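PDB 3MAY: possible exported protein from Mycobacterium tuberculosis, which binds heme, taken up free or from host hemoglobin, and delivers it to the membrane proteins MmpL3 and MmpL11 for iron acquisition. Local coordinates for the interface of chains A and B and the interface of chains B and C. Sequence-based numbering; all coordinates share one arbitrary frame. Chains: chain A/B/C, Possible exported protein.

Contact 1: the interface of chains A and B. Residues chain A 8-9, 12-13, 15-16, 91; chain B 19-20, 23-24, 26-27, 33.
The guanidinium of A:Arg13 has the CB of B:Asp27 over one face, 3.6 Å above the plane and shifted toward the rim, and the carboxylate of B:Asp24 at its edge. The A:Arg13 chain runs extended from CG to NE. Two of its nitrogens bond one oxygen side-on: OD1 of B:Asp24 lies 2.7 Å from NE and 2.8 Å from NH2 of A:Arg13. Both bonds stay in the guanidinium plane, yet the carboxylate is turned 71° against it, and NH2 meets OD1 from above the carboxylate plane. On the far oxygen, OD2, the syn lone pair takes NZ of B:Lys20 in a salt bridge, which would help fix the carboxylate's rotation. NH1 of A:Arg13 forms a longer salt bridge, 3.3 Å, with OD2 of B:Asp27. One turn before A:Arg13 on the same helix, A:Ser9 is gripped twice by the amide of B:Asn33: OD1 accepts from the backbone N at 2.9 Å, and ND2 donates to the hydroxyl OG at 3.0 Å. Between these polar ends, CB of A:Ala12 packs 3.7 Å from CA of B:Gly23, so small residues bring the two 8-28 helices close. The patch, repeated by two-fold symmetry, joins two copies of the heme-binding protein, a pairing that may or may not be biological.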
ATOM      1  N   ALA A   8      13.372   1.580  -9.911  1.00 56.47           N
ATOM      2  CA  ALA A   8      12.950   2.620  -8.998  1.00 52.67           C
ATOM      3  C   ALA A   8      13.373   4.022  -9.449  1.00 49.94           C
ATOM      4  O   ALA A   8      12.613   4.958  -9.298  1.00 49.16           O
ATOM      5  CB  ALA A   8      13.409   2.318  -7.597  1.00 52.83           C
ATOM      6  N   SER A   9      14.564   4.174 -10.016  1.00 49.24           N
ATOM      7  CA  SER A   9      14.993   5.471 -10.592  1.00 47.13           C
ATOM      8  C   SER A   9      14.063   5.979 -11.648  1.00 45.97           C
ATOM      9  O   SER A   9      13.897   7.167 -11.780  1.00 45.33           O
ATOM     10  CB  SER A   9      16.352   5.357 -11.229  1.00 48.28           C
ATOM     11  OG  SER A   9      16.317   4.438 -12.315  1.00 48.84           O
ATOM     12  N   ALA A  12      10.537   6.998 -10.022  1.00 41.55           N
ATOM     13  CA  ALA A  12      10.733   8.288  -9.381  1.00 40.94           C
ATOM     14  C   ALA A  12      10.850   9.461 -10.392  1.00 40.92           C
ATOM     15  O   ALA A  12      10.494  10.611 -10.103  1.00 40.32           O
ATOM     16  CB  ALA A  12      11.963   8.230  -8.514  1.00 40.87           C
ATOM     17  N   ARG A  13      11.391   9.195 -11.564  1.00 41.97           N
ATOM     18  CA  ARG A  13      11.647  10.302 -12.461  1.00 42.35           C
ATOM     19  C   ARG A  13      10.359  10.724 -13.051  1.00 42.39           C
ATOM     20  O   ARG A  13      10.102  11.926 -13.086  1.00 41.64           O
ATOM     21  CB  ARG A  13      12.606   9.904 -13.569  1.00 43.86           C
ATOM     22  CG  ARG A  13      14.018  10.258 -13.186  1.00 46.18           C
ATOM     23  CD  ARG A  13      15.028   9.610 -14.141  1.00 47.81           C
ATOM     24  NE  ARG A  13      16.330  10.243 -13.936  1.00 48.62           N
ATOM     25  CZ  ARG A  13      17.439   9.931 -14.589  1.00 48.89           C
ATOM     26  NH1 ARG A  13      17.446   8.957 -15.495  1.00 46.01           N
ATOM     27  NH2 ARG A  13      18.544  10.608 -14.305  1.00 50.64           N
ATOM     28  N   VAL A  15       7.213  10.140 -11.795  1.00 42.31           N
ATOM     29  CA  VAL A  15       6.411  10.795 -10.779  1.00 41.27           C
ATOM     30  C   VAL A  15       6.921  12.224 -10.565  1.00 40.54           C
ATOM     31  O   VAL A  15       6.137  13.144 -10.364  1.00 40.70           O
ATOM     32  CB  VAL A  15       6.434   9.979  -9.445  1.00 42.39           C
ATOM     33  CG1 VAL A  15       5.729  10.702  -8.313  1.00 42.61           C
ATOM     34  CG2 VAL A  15       5.832   8.623  -9.666  1.00 41.93           C
ATOM     35  N   GLY A  16       8.228  12.422 -10.642  1.00 40.29           N
ATOM     36  CA  GLY A  16       8.813  13.773 -10.596  1.00 39.61           C
ATOM     37  C   GLY A  16       8.432  14.728 -11.747  1.00 40.28           C
ATOM     38  O   GLY A  16       8.238  15.972 -11.528  1.00 41.80           O
ATOM     39  N   GLY A  91       8.061   8.640  -1.695  1.00116.40           N
ATOM     40  CA  GLY A  91       9.155   9.492  -2.164  1.00115.72           C
ATOM     41  C   GLY A  91       8.956  10.073  -3.573  1.00114.54           C
ATOM     42  O   GLY A  91       8.180   9.616  -4.429  1.00114.04           O
TER
ATOM     43  N   ALA B  19      11.240  13.787  -5.832  1.00 39.73           N
ATOM     44  CA  ALA B  19      11.150  12.594  -6.626  1.00 39.86           C
ATOM     45  C   ALA B  19      12.079  12.632  -7.797  1.00 42.54           C
ATOM     46  O   ALA B  19      12.668  11.632  -8.147  1.00 44.63           O
ATOM     47  CB  ALA B  19       9.706  12.410  -7.100  1.00 38.56           C
ATOM     48  N   LYS B  20      12.204  13.787  -8.433  1.00 44.86           N
ATOM     49  CA  LYS B  20      13.163  13.944  -9.510  1.00 47.16           C
ATOM     50  C   LYS B  20      14.534  13.711  -8.930  1.00 47.28           C
ATOM     51  O   LYS B  20      15.320  12.865  -9.438  1.00 48.58           O
ATOM     52  CB  LYS B  20      13.076  15.370 -10.067  1.00 48.64           C
ATOM     53  CG  LYS B  20      14.287  15.868 -10.853  1.00 52.42           C
ATOM     54  CD  LYS B  20      13.946  16.101 -12.319  1.00 58.88           C
ATOM     55  CE  LYS B  20      14.867  17.164 -12.983  1.00 60.43           C
ATOM     56  NZ  LYS B  20      16.266  16.769 -12.841  1.00 56.70           N
ATOM     57  N   GLY B  23      15.241  10.176  -8.184  1.00 46.98           N
ATOM     58  CA  GLY B  23      15.423   9.349  -9.355  1.00 46.59           C
ATOM     59  C   GLY B  23      16.810   9.507  -9.942  1.00 47.49           C
ATOM     60  O   GLY B  23      17.471   8.520 -10.331  1.00 47.48           O
ATOM     61  N   ASP B  24      17.280  10.748 -10.011  1.00 47.69           N
ATOM     62  CA  ASP B  24      18.612  10.983 -10.548  1.00 49.35           C
ATOM     63  C   ASP B  24      19.666  10.401  -9.640  1.00 49.18           C
ATOM     64  O   ASP B  24      20.691   9.863 -10.140  1.00 51.56           O
ATOM     65  CB  ASP B  24      18.841  12.451 -10.716  1.00 50.42           C
ATOM     66  CG  ASP B  24      17.885  13.062 -11.739  1.00 53.16           C
ATOM     67  OD1 ASP B  24      17.212  12.280 -12.480  1.00 52.00           O
ATOM     68  OD2 ASP B  24      17.822  14.322 -11.801  1.00 56.94           O
ATOM     69  N   LEU B  26      19.239   7.774  -7.692  1.00 44.57           N
ATOM     70  CA  LEU B  26      19.173   6.325  -7.947  1.00 44.71           C
ATOM     71  C   LEU B  26      19.753   5.908  -9.276  1.00 46.68           C
ATOM     72  O   LEU B  26      20.313   4.842  -9.408  1.00 47.36           O
ATOM     73  CB  LEU B  26      17.741   5.803  -7.841  1.00 43.53           C
ATOM     74  CG  LEU B  26      17.099   5.865  -6.456  1.00 41.97           C
ATOM     75  CD1 LEU B  26      15.681   5.260  -6.568  1.00 39.95           C
ATOM     76  CD2 LEU B  26      17.956   5.151  -5.406  1.00 40.27           C
ATOM     77  N   ASP B  27      19.607   6.742 -10.277  1.00 49.27           N
ATOM     78  CA  ASP B  27      20.149   6.389 -11.580  1.00 51.84           C
ATOM     79  C   ASP B  27      21.678   6.333 -11.535  1.00 52.38           C
ATOM     80  O   ASP B  27      22.282   5.429 -12.120  1.00 54.84           O
ATOM     81  CB  ASP B  27      19.682   7.395 -12.609  1.00 54.19           C
ATOM     82  CG  ASP B  27      20.166   7.063 -13.969  1.00 59.01           C
ATOM     83  OD1 ASP B  27      21.332   7.380 -14.305  1.00 61.60           O
ATOM     84  OD2 ASP B  27      19.378   6.438 -14.693  1.00 63.15           O
ATOM     85  N   ASN B  33      19.856   1.668  -6.669  1.00 43.34           N
ATOM     86  CA  ASN B  33      18.726   1.601  -7.555  1.00 44.10           C
ATOM     87  C   ASN B  33      18.098   0.230  -7.448  1.00 44.50           C
ATOM     88  O   ASN B  33      16.911   0.117  -7.201  1.00 44.81           O
ATOM     89  CB  ASN B  33      19.139   1.871  -9.004  1.00 46.11           C
ATOM     90  CG  ASN B  33      17.932   2.251  -9.917  1.00 48.40           C
ATOM     91  OD1 ASN B  33      16.753   2.370  -9.464  1.00 46.13           O
ATOM     92  ND2 ASN B  33      18.231   2.458 -11.206  1.00 49.86           N
TER

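Contact 2: the interface of chains B and C. Residues chain B 43-44, 87, 90-91; chain C 89, 92-93, 96.
An apolar helix-to-helix patch joins chains B and C, small in extent at 187 Å² of summed hidden surface, and it links two copies in the deposited assembly without an exact two-fold; it may reflect crystal packing as much as a biological contact. No polar bond crosses the patch, and the fit rests on carbon packing. B:Ile90 is central, with 71 Å² of its surface buried by chain C. Its CG1 branch stands anti to the carbonyl carbon (chi1 -72°) and, with chi2 extended at 171°, carries CD1 tip to tip against CG2 of C:Val96 at 3.7 Å. The CG2 branch, anti to the backbone N, faces C:Met93, whose chain is extended beyond CG and slides past B:Ile90 in the opposite direction. Two points on the methionine therefore touch this branch: CE at 3.7 Å and CG at 3.8 Å from CG2 of B:Ile90. Beyond it, CE of C:Met93 reaches the backbone of B:Gly91, 3.8 Å from its CA. At the periphery, CD2 of C:Leu92 approaches the carbonyl O of B:Gln43 at 4.0 Å. The patch sits on the C-terminal helices, 86-95 in B and 85-98 in C, with the loop residues B:Gln43 and B:Val44 flanking helix 85-98.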
ATOM      1  N   GLN B  43       6.378  -4.855  -2.674  1.00 77.93           N
ATOM      2  CA  GLN B  43       5.306  -4.296  -1.835  1.00 78.95           C
ATOM      3  C   GLN B  43       5.825  -4.006  -0.385  1.00 77.54           C
ATOM      4  O   GLN B  43       5.048  -3.929   0.588  1.00 78.26           O
ATOM      5  CB  GLN B  43       4.101  -5.283  -1.862  1.00 82.30           C
ATOM      6  CG  GLN B  43       2.705  -4.666  -1.715  1.00 83.92           C
ATOM      7  CD  GLN B  43       1.604  -5.602  -2.191  1.00 87.89           C
ATOM      8  OE1 GLN B  43       0.617  -5.843  -1.492  1.00 88.65           O
ATOM      9  NE2 GLN B  43       1.779  -6.141  -3.393  1.00 90.55           N
ATOM     10  N   VAL B  44       7.147  -3.838  -0.272  1.00 75.28           N
ATOM     11  CA  VAL B  44       7.857  -3.548   0.979  1.00 73.64           C
ATOM     12  C   VAL B  44       7.767  -4.715   1.961  1.00 76.11           C
ATOM     13  O   VAL B  44       7.738  -4.523   3.199  1.00 76.51           O
ATOM     14  CB  VAL B  44       7.377  -2.271   1.689  1.00 72.42           C
ATOM     15  CG1 VAL B  44       8.474  -1.729   2.620  1.00 70.48           C
ATOM     16  CG2 VAL B  44       6.943  -1.192   0.686  1.00 71.40           C
ATOM     17  N   LEU B  87       4.561   9.027   7.185  1.00 87.72           N
ATOM     18  CA  LEU B  87       3.370   8.317   7.633  1.00 89.65           C
ATOM     19  C   LEU B  87       2.095   8.857   6.925  1.00 89.54           C
ATOM     20  O   LEU B  87       1.444   8.144   6.157  1.00 89.96           O
ATOM     21  CB  LEU B  87       3.288   8.349   9.171  1.00 91.68           C
ATOM     22  CG  LEU B  87       3.208   9.672   9.951  1.00 92.29           C
ATOM     23  CD1 LEU B  87       1.742  10.086  10.199  1.00 94.10           C
ATOM     24  CD2 LEU B  87       3.934   9.517  11.272  1.00 93.76           C
ATOM     25  N   ILE B  90       1.130   8.197   2.835  1.00 84.55           N
ATOM     26  CA  ILE B  90       0.497   6.953   2.361  1.00 85.38           C
ATOM     27  C   ILE B  90      -1.027   7.109   2.268  1.00 86.55           C
ATOM     28  O   ILE B  90      -1.647   6.801   1.238  1.00 86.32           O
ATOM     29  CB  ILE B  90       0.887   5.715   3.236  1.00 86.54           C
ATOM     30  CG1 ILE B  90       2.333   5.312   2.972  1.00 85.22           C
ATOM     31  CG2 ILE B  90      -0.009   4.518   2.942  1.00 88.09           C
ATOM     32  CD1 ILE B  90       2.876   4.265   3.935  1.00 86.65           C
ATOM     33  N   GLY B  91      -1.617   7.594   3.357  1.00 87.47           N
ATOM     34  CA  GLY B  91      -3.040   7.898   3.398  1.00 89.01           C
ATOM     35  C   GLY B  91      -3.420   8.917   2.349  1.00 88.00           C
ATOM     36  O   GLY B  91      -4.419   8.743   1.651  1.00 88.74           O
TER
ATOM     37  N   ALA C  89      -3.253  -0.462   2.014  1.00 84.51           N
ATOM     38  CA  ALA C  89      -2.802   0.806   2.546  1.00 86.13           C
ATOM     39  C   ALA C  89      -2.439   0.715   4.025  1.00 85.42           C
ATOM     40  O   ALA C  89      -1.446   1.313   4.448  1.00 86.17           O
ATOM     41  CB  ALA C  89      -3.841   1.890   2.286  1.00 87.96           C
ATOM     42  N   LEU C  92       0.624  -1.279   4.175  1.00 84.75           N
ATOM     43  CA  LEU C  92       1.746  -0.473   3.743  1.00 87.36           C
ATOM     44  C   LEU C  92       2.285   0.380   4.884  1.00 88.79           C
ATOM     45  O   LEU C  92       3.487   0.591   4.967  1.00 90.93           O
ATOM     46  CB  LEU C  92       1.372   0.401   2.547  1.00 89.34           C
ATOM     47  CG  LEU C  92       1.187  -0.289   1.197  1.00 88.83           C
ATOM     48  CD1 LEU C  92       0.576   0.690   0.188  1.00 92.35           C
ATOM     49  CD2 LEU C  92       2.496  -0.863   0.686  1.00 89.08           C
ATOM     50  N   MET C  93       1.395   0.860   5.753  1.00 87.30           N
ATOM     51  CA  MET C  93       1.758   1.717   6.894  1.00 88.04           C
ATOM     52  C   MET C  93       2.445   0.953   7.996  1.00 85.70           C
ATOM     53  O   MET C  93       3.378   1.454   8.631  1.00 88.12           O
ATOM     54  CB  MET C  93       0.520   2.382   7.482  1.00 88.58           C
ATOM     55  CG  MET C  93      -0.043   3.474   6.613  1.00 91.74           C
ATOM     56  SD  MET C  93      -1.753   3.880   7.013  1.00 93.15           S
ATOM     57  CE  MET C  93      -1.904   5.348   5.999  1.00 96.22           C
ATOM     58  N   VAL C  96       5.966   0.287   6.825  1.00 68.75           N
ATOM     59  CA  VAL C  96       6.875   1.440   6.821  1.00 70.43           C
ATOM     60  C   VAL C  96       7.192   1.816   8.267  1.00 72.22           C
ATOM     61  O   VAL C  96       8.183   2.555   8.570  1.00 75.16           O
ATOM     62  CB  VAL C  96       6.229   2.679   6.090  1.00 72.08           C
ATOM     63  CG1 VAL C  96       7.007   4.046   6.369  1.00 75.34           C
ATOM     64  CG2 VAL C  96       6.020   2.382   4.602  1.00 72.08           C
TER

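Contact 3: the interface of chains A and B. Residues chain A 6-8, 11, 82; chain B 33, 36-37, 40-41.
From CB to tip, B:Thr37 spreads its two branches over the start of helix 8-28 in chain A. CB stands 3.9 Å from the backbone N of A:Ala8; the methyl CG2, anti to the threonine's own backbone N, lies 3.9 Å from CA of A:Ala7. The hydroxyl OG1, anti to the carbonyl carbon (chi1 -59°), accepts a hydrogen bond from N of A:Ala8 at 3.0 Å, nearly straight at 170°. That oxygen also donates to the backbone O of B:Asn33, 2.7 Å away, approaching from above the carbonyl plane. Using its hydrogen within its own helix 30-40 would orient the hydroxyl, leaving its acceptor side to receive the first N-H of helix 8-28. B:Thr37 thus may act like a helix cap lent by the partner chain.

Beside this polar point the methyl of A:Ala8 settles onto helix 30-40, with its CB 3.7 Å from CB of B:Met36. B:Leu40, one turn on from B:Met36, completes the apolar side: its CD1 also borders the A:Ala8 methyl and meets A:Val11 tip to tip. Farther along, the poorly ordered A:Leu82 lies alongside B:Gln41, both pointing the same way, so details there are less certain. The contact is repeated by two-fold symmetry, though the pairing may not be the biological one. On its apolar side, CG2 of A:Val11, with CG1 turned beside the backbone N (chi1 -42°), stands 3.5 Å from CD1 of B:Leu40.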
ATOM      1  N   CYS A   6      11.831   0.306 -15.533  1.00 74.06           N
ATOM      2  CA  CYS A   6      10.847  -0.069 -14.477  1.00 72.73           C
ATOM      3  C   CYS A   6      11.555  -0.028 -13.137  1.00 69.83           C
ATOM      4  O   CYS A   6      11.033  -0.454 -12.103  1.00 69.31           O
ATOM      5  CB  CYS A   6      10.279  -1.467 -14.761  1.00 75.93           C
ATOM      6  SG  CYS A   6       9.042  -1.462 -16.150  1.00 80.73           S
ATOM      7  N   ALA A   7      12.768   0.503 -13.196  1.00 66.07           N
ATOM      8  CA  ALA A   7      13.643   0.556 -12.067  1.00 62.95           C
ATOM      9  C   ALA A   7      13.149   1.688 -11.216  1.00 59.28           C
ATOM     10  O   ALA A   7      12.585   2.667 -11.740  1.00 58.61           O
ATOM     11  CB  ALA A   7      15.067   0.815 -12.536  1.00 63.35           C
ATOM     12  N   ALA A   8      13.372   1.580  -9.911  1.00 56.47           N
ATOM     13  CA  ALA A   8      12.950   2.620  -8.998  1.00 52.67           C
ATOM     14  C   ALA A   8      13.373   4.022  -9.449  1.00 49.94           C
ATOM     15  O   ALA A   8      12.613   4.958  -9.298  1.00 49.16           O
ATOM     16  CB  ALA A   8      13.409   2.318  -7.597  1.00 52.83           C
ATOM     17  N   VAL A  11      10.695   5.070 -11.973  1.00 43.33           N
ATOM     18  CA  VAL A  11       9.409   5.405 -11.412  1.00 42.42           C
ATOM     19  C   VAL A  11       9.494   6.763 -10.805  1.00 41.64           C
ATOM     20  O   VAL A  11       8.683   7.629 -11.131  1.00 42.98           O
ATOM     21  CB  VAL A  11       8.805   4.316 -10.487  1.00 43.02           C
ATOM     22  CG1 VAL A  11       9.028   2.959 -11.105  1.00 43.66           C
ATOM     23  CG2 VAL A  11       9.413   4.310  -9.166  1.00 45.46           C
ATOM     24  N   LEU A  82       3.535  -2.721 -11.037  1.00111.14           N
ATOM     25  CA  LEU A  82       4.115  -3.408  -9.875  1.00114.30           C
ATOM     26  C   LEU A  82       3.351  -3.265  -8.529  1.00115.71           C
ATOM     27  O   LEU A  82       3.145  -4.260  -7.833  1.00117.24           O
ATOM     28  CB  LEU A  82       5.616  -3.099  -9.755  1.00114.06           C
ATOM     29  CG  LEU A  82       6.310  -2.805 -11.095  1.00114.39           C
ATOM     30  CD1 LEU A  82       6.470  -1.299 -11.241  1.00113.02           C
ATOM     31  CD2 LEU A  82       7.668  -3.491 -11.227  1.00116.39           C
TER
ATOM     32  N   ASN B  33      19.856   1.668  -6.669  1.00 43.34           N
ATOM     33  CA  ASN B  33      18.726   1.601  -7.555  1.00 44.10           C
ATOM     34  C   ASN B  33      18.098   0.230  -7.448  1.00 44.50           C
ATOM     35  O   ASN B  33      16.911   0.117  -7.201  1.00 44.81           O
ATOM     36  CB  ASN B  33      19.139   1.871  -9.004  1.00 46.11           C
ATOM     37  CG  ASN B  33      17.932   2.251  -9.917  1.00 48.40           C
ATOM     38  OD1 ASN B  33      16.753   2.370  -9.464  1.00 46.13           O
ATOM     39  ND2 ASN B  33      18.231   2.458 -11.206  1.00 49.86           N
ATOM     40  N   MET B  36      16.201  -0.448  -4.066  1.00 47.06           N
ATOM     41  CA  MET B  36      14.867   0.165  -4.029  1.00 47.91           C
ATOM     42  C   MET B  36      13.932  -0.459  -5.062  1.00 50.08           C
ATOM     43  O   MET B  36      12.692  -0.445  -4.888  1.00 50.09           O
ATOM     44  CB  MET B  36      14.901   1.687  -4.273  1.00 47.91           C
ATOM     45  CG  MET B  36      15.730   2.479  -3.268  1.00 51.25           C
ATOM     46  SD  MET B  36      14.903   2.474  -1.680  1.00 58.42           S
ATOM     47  CE  MET B  36      15.779   3.779  -0.859  1.00 57.29           C
ATOM     48  N   THR B  37      14.495  -0.964  -6.158  1.00 51.59           N
ATOM     49  CA  THR B  37      13.655  -1.556  -7.180  1.00 54.42           C
ATOM     50  C   THR B  37      13.033  -2.779  -6.509  1.00 56.67           C
ATOM     51  O   THR B  37      11.811  -2.873  -6.413  1.00 58.57           O
ATOM     52  CB  THR B  37      14.449  -1.899  -8.478  1.00 56.04           C
ATOM     53  OG1 THR B  37      15.044  -0.709  -8.992  1.00 56.05           O
ATOM     54  CG2 THR B  37      13.556  -2.505  -9.602  1.00 57.02           C
ATOM     55  N   LEU B  40      10.095  -1.996  -4.141  1.00 61.84           N
ATOM     56  CA  LEU B  40       8.901  -1.637  -4.878  1.00 64.19           C
ATOM     57  C   LEU B  40       8.198  -2.872  -5.490  1.00 67.99           C
ATOM     58  O   LEU B  40       6.990  -3.015  -5.326  1.00 69.19           O
ATOM     59  CB  LEU B  40       9.211  -0.616  -5.989  1.00 63.65           C
ATOM     60  CG  LEU B  40       9.745   0.787  -5.664  1.00 62.79           C
ATOM     61  CD1 LEU B  40       9.591   1.707  -6.896  1.00 64.52           C
ATOM     62  CD2 LEU B  40       9.082   1.419  -4.421  1.00 62.26           C
ATOM     63  N   GLN B  41       8.957  -3.734  -6.183  1.00 70.10           N
ATOM     64  CA  GLN B  41       8.452  -4.966  -6.816  1.00 74.37           C
ATOM     65  C   GLN B  41       8.052  -6.062  -5.832  1.00 76.69           C
ATOM     66  O   GLN B  41       7.725  -7.172  -6.252  1.00 80.28           O
ATOM     67  CB  GLN B  41       9.509  -5.573  -7.748  1.00 75.43           C
ATOM     68  CG  GLN B  41      10.034  -4.628  -8.824  1.00 75.53           C
ATOM     69  CD  GLN B  41      10.935  -5.338  -9.837  1.00 76.34           C
ATOM     70  OE1 GLN B  41      11.767  -6.186  -9.472  1.00 73.80           O
ATOM     71  NE2 GLN B  41      10.773  -4.989 -11.119  1.00 78.04           N
TER

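Contact 1 and contact 3 belong to the same two-fold A/B interface, their C-alpha centres about 9 Å apart, and share A:Ala8 and B:Asn33. Helix 8-28 of chain A rests mainly on the partner's helix 8-28 in contact 1, with B:Asn33 of helix 30-40 already taking part, and on helix 30-40 in contact 3. Contact 2 lies about 18 Å from contact 1 and about 16 Å from contact 3 between centres. It uses the C-terminal helices and B:Gln43-B:Val44, just after B:Gln41 of contact 3. Position 91 serves in both interfaces, so chain B meets A and C through largely different, neighbouring surfaces.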